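Chemotaxis protein CheX (Desulfovibrio desulfuricans subsp. desulfuricans str. G20, PDB 3HM4) probably acts as a chemotaxis phosphatase of the CheX family, removing phosphate from the response regulator CheY. Local coordinates at residues N19-S22 / T23-I27; V62-T65 / K66-I70. All coordinates share one frame; numbering follows the deposited sequence.

From the N terminus, the chain first forms helix 10-25. Contact 1, residues 19-27, is its last two turns together with the turn that leaves it, so it closes no more than local helical loops. After further strands the chain runs along strand 58-64 and turns straight into helix 66-77; contact 2, residues 62-70, is that junction. The two are in series and neither nest nor cross. Their centres lie about 14 Å apart, yet they touch: I27 CD1 packs 4.0 Å from C68 SG. L21 and I27 also rest on V72 of helix 66-77, so the end of the first helix is joined to the helix that leaves the sheet.

Contact 1 of 2, residues N19-S22 / T23-I27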
loop_
_atom_site.group_PDB
_atom_site.type_symbol
_atom_site.label_atom_id
_atom_site.label_comp_id
_atom_site.label_asym_id
_atom_site.label_seq_id
_atom_site.Cartn_x
_atom_site.Cartn_y
_atom_site.Cartn_z
ATOM N N ASN A 19 -15.133 14.706 3.292
ATOM C CA ASN A 19 -16.473 14.340 2.822
ATOM C C ASN A 19 -16.761 12.862 3.006
ATOM O O ASN A 19 -17.835 12.505 3.464
ATOM C CB ASN A 19 -16.674 14.750 1.364
ATOM C CG ASN A 19 -16.739 16.261 1.171
ATOM O OD1 ASN A 19 -16.862 17.027 2.133
ATOM N ND2 ASN A 19 -16.634 16.696 -0.079
ATOM N N VAL A 20 -15.814 11.987 2.662
ATOM C CA VAL A 20 -16.043 10.556 2.797
ATOM C C VAL A 20 -16.240 10.146 4.264
ATOM O O VAL A 20 -17.182 9.419 4.580
ATOM C CB VAL A 20 -14.903 9.719 2.146
ATOM C CG1 VAL A 20 -15.075 8.266 2.441
ATOM C CG2 VAL A 20 -14.938 9.952 0.635
ATOM N N LEU A 21 -15.337 10.593 5.147
ATOM C CA LEU A 21 -15.447 10.241 6.576
ATOM C C LEU A 21 -16.729 10.792 7.217
ATOM O O LEU A 21 -17.327 10.118 8.070
ATOM C CB LEU A 21 -14.185 10.573 7.387
ATOM C CG LEU A 21 -13.051 9.532 7.354
ATOM C CD1 LEU A 21 -13.561 8.147 7.880
ATOM C CD2 LEU A 21 -12.471 9.420 5.992
ATOM N N SER A 22 -17.101 12.006 6.832
ATOM C CA SER A 22 -18.351 12.653 7.312
ATOM C C SER A 22 -19.546 11.790 6.912
ATOM O O SER A 22 -20.346 11.341 7.757
ATOM C CB SER A 22 -18.528 14.051 6.702
ATOM O OG SER A 22 -17.582 14.987 7.188
ATOM N N THR A 23 -19.636 11.527 5.621
ATOM C CA THR A 23 -20.779 10.786 5.065
ATOM C C THR A 23 -20.897 9.378 5.547
ATOM O O THR A 23 -21.964 8.964 6.029
ATOM C CB THR A 23 -20.718 10.729 3.544
ATOM O OG1 THR A 23 -20.735 12.058 3.041
ATOM C CG2 THR A 23 -21.875 9.931 2.969
HETATM N N MSE A 24 -19.796 8.618 5.460
HETATM C CA MSE A 24 -19.826 7.212 5.822
HETATM C C MSE A 24 -19.844 6.898 7.308
HETATM O O MSE A 24 -20.448 5.895 7.697
HETATM C CB MSE A 24 -18.625 6.486 5.164
HETATM C CG MSE A 24 -18.649 6.554 3.644
HETATM SE SE MSE A 24 -20.233 5.909 2.776
HETATM C CE MSE A 24 -20.255 4.032 3.264
ATOM N N ALA A 25 -19.162 7.719 8.114
ATOM C CA ALA A 25 -18.974 7.469 9.531
ATOM C C ALA A 25 -19.591 8.488 10.468
ATOM O O ALA A 25 -19.720 8.171 11.659
ATOM C CB ALA A 25 -17.467 7.294 9.843
ATOM N N GLY A 26 -19.919 9.699 10.018
ATOM C CA GLY A 26 -20.525 10.689 10.899
ATOM C C GLY A 26 -19.653 11.125 12.080
ATOM O O GLY A 26 -20.144 11.684 13.056
ATOM N N ILE A 27 -18.334 10.945 11.951
ATOM C CA ILE A 27 -17.376 11.223 13.013
ATOM C C ILE A 27 -16.897 12.671 13.052
ATOM O O ILE A 27 -16.001 12.966 13.833
ATOM C CB ILE A 27 -16.201 10.196 12.974
ATOM C CG1 ILE A 27 -15.335 10.361 11.708
ATOM C CG2 ILE A 27 -16.726 8.712 13.184
ATOM C CD1 ILE A 27 -14.129 9.387 11.804
#
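T23 grips the carbonyl of N19 twice. Its backbone N reaches N19 O at 3.0 Å, as helical geometry demands, and its OG1 donates to N19 O, also at 3.0 Å. With OG1 beside its own backbone N (chi1 -60°), the hydroxyl is turned back down the helix, and the two donors arrive from opposite faces of the carbonyl plane. Threonine suits this exposed position because its hydroxyl finds a partner within the helix. The residue before it, S22, does likewise: its OG bonds to T18 O, one turn back. M24 N meets V20 O at 2.9 Å, almost straight on.

This is the C-terminal end of helix 10-25, and here the last i+4 bonds bend. L21 O takes A25 N at 3.0 Å and, weakly, G26 N. That same G26 N bonds more closely to S22 O, at 2.8 Å, from above the carbonyl plane. G26 has a positive phi of 62°, a conformation glycine adopts easily, and it turns the chain out of the helix; the backbone of I27 then bonds to N145.

The inward side is apolar. V20 CG1 lies 4.1 Å from CG of selenomethionine M24, and both side chains pack on M98 of helix 84-109. L21 CD1 meets I27 CD1 at 4.2 Å, branched aliphatic ends that reach V72 of helix 66-77.

Contact 2 of 2, residues V62-T65 / K66-I70; sequences VTFT and KQCAI
An N-cap joins strand 58-64 to helix 66-77: T65 sits just before the first turn and supplies both a hydroxyl and a carbonyl to amides that have no earlier turn to bond to. Its OG1 lies between its own backbone N and carbonyl carbon (chi1 64°), which aims it across the helix end at C68 N, 3.4 Å away. This capping bond is weak. The same OG1 donates to E148 O, just ahead of strand 149-155, so threonine serves as acceptor for the helix and donor to a loop. T65 O takes A69 N at 3.0 Å in a nearly linear bond (174° at the hydrogen), the first regular turn of the helix. At the same end K66 N bonds to D45 OD2, a carboxylate that the helix N terminus would be expected to stabilise. The long side chain of exposed K66 carries its NZ to a salt bridge with D125.

Strand 62-64 and helical segment 66-70 run at 105° to each other, and F64, the last strand residue, fills the inner angle between them. C68 SG, anti to its backbone N (chi1 -171°), comes to the edge of the phenyl ring near its plane, a Cys sulfur-aromatic contact with SG 3.8 Å from F64 CD1. Both side chains also meet F149 of the adjacent strand. A small, polarisable thiol suits this buried place beside two aromatic rings. Only a methyl is present at the next helix position, which lets the strand come close: A69 CB lies 3.9 Å from F64 CB.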
loop_
_atom_site.group_PDB
_atom_site.type_symbol
_atom_site.label_atom_id
_atom_site.label_comp_id
_atom_site.label_asym_id
_atom_site.label_seq_id
_atom_site.Cartn_x
_atom_site.Cartn_y
_atom_site.Cartn_z
ATOM N N VAL A 62 -3.968 6.476 4.454
ATOM C CA VAL A 62 -4.611 6.953 5.663
ATOM C C VAL A 62 -4.162 6.036 6.807
ATOM O O VAL A 62 -4.189 4.826 6.660
ATOM C CB VAL A 62 -6.140 7.036 5.477
ATOM C CG1 VAL A 62 -6.743 5.669 5.135
ATOM C CG2 VAL A 62 -6.790 7.703 6.678
ATOM N N THR A 63 -3.704 6.623 7.907
ATOM C CA THR A 63 -3.253 5.901 9.083
ATOM C C THR A 63 -4.147 6.332 10.234
ATOM O O THR A 63 -4.185 7.522 10.593
ATOM C CB THR A 63 -1.768 6.075 9.369
ATOM O OG1 THR A 63 -1.022 5.471 8.321
ATOM C CG2 THR A 63 -1.367 5.444 10.704
ATOM N N PHE A 64 -4.868 5.365 10.779
ATOM C CA PHE A 64 -5.817 5.588 11.863
ATOM C C PHE A 64 -5.254 5.133 13.206
ATOM O O PHE A 64 -4.592 4.084 13.292
ATOM C CB PHE A 64 -7.092 4.747 11.643
ATOM C CG PHE A 64 -7.924 5.133 10.447
ATOM C CD1 PHE A 64 -8.948 6.064 10.578
ATOM C CD2 PHE A 64 -7.677 4.584 9.210
ATOM C CE1 PHE A 64 -9.743 6.395 9.494
ATOM C CE2 PHE A 64 -8.464 4.892 8.142
ATOM C CZ PHE A 64 -9.485 5.816 8.263
ATOM N N THR A 65 -5.579 5.885 14.249
ATOM C CA THR A 65 -5.477 5.380 15.610
ATOM C C THR A 65 -6.512 4.238 15.775
ATOM O O THR A 65 -7.568 4.212 15.121
ATOM C CB THR A 65 -5.722 6.477 16.652
ATOM O OG1 THR A 65 -7.079 6.972 16.559
ATOM C CG2 THR A 65 -4.709 7.638 16.546
ATOM N N LYS A 66 -6.276 3.358 16.738
ATOM C CA LYS A 66 -7.170 2.228 16.982
ATOM C C LYS A 66 -8.592 2.711 17.264
ATOM O O LYS A 66 -9.524 2.175 16.662
ATOM C CB LYS A 66 -6.638 1.442 18.180
ATOM C CG LYS A 66 -7.468 0.253 18.564
ATOM C CD LYS A 66 -6.853 -0.440 19.787
ATOM C CE LYS A 66 -5.756 -1.304 19.397
ATOM N NZ LYS A 66 -6.211 -2.516 18.597
ATOM N N GLN A 67 -8.753 3.701 18.134
ATOM C CA GLN A 67 -10.094 4.195 18.490
ATOM C C GLN A 67 -10.853 4.676 17.244
ATOM O O GLN A 67 -12.079 4.397 17.081
ATOM C CB GLN A 67 -10.009 5.389 19.485
ATOM C CG GLN A 67 -11.381 5.985 19.893
ATOM C CD GLN A 67 -11.316 7.270 20.700
ATOM O OE1 GLN A 67 -10.271 7.899 20.862
ATOM N NE2 GLN A 67 -12.491 7.712 21.161
ATOM N N CYS A 68 -10.143 5.422 16.395
ATOM C CA CYS A 68 -10.805 5.981 15.228
ATOM C C CYS A 68 -11.197 4.897 14.252
ATOM O O CYS A 68 -12.315 4.917 13.741
ATOM C CB CYS A 68 -9.911 7.044 14.616
ATOM S SG CYS A 68 -10.735 7.992 13.316
ATOM N N ALA A 69 -10.306 3.941 13.967
ATOM C CA ALA A 69 -10.627 2.842 13.052
ATOM C C ALA A 69 -11.817 2.038 13.568
ATOM O O ALA A 69 -12.706 1.659 12.805
ATOM C CB ALA A 69 -9.449 1.921 12.837
ATOM N N ILE A 70 -11.859 1.784 14.873
ATOM C CA ILE A 70 -13.025 1.067 15.457
ATOM C C ILE A 70 -14.315 1.870 15.279
ATOM O O ILE A 70 -15.351 1.319 14.854
ATOM C CB ILE A 70 -12.786 0.712 16.926
ATOM C CG1 ILE A 70 -11.694 -0.372 17.033
ATOM C CG2 ILE A 70 -14.091 0.208 17.580
ATOM C CD1 ILE A 70 -11.205 -0.687 18.439
#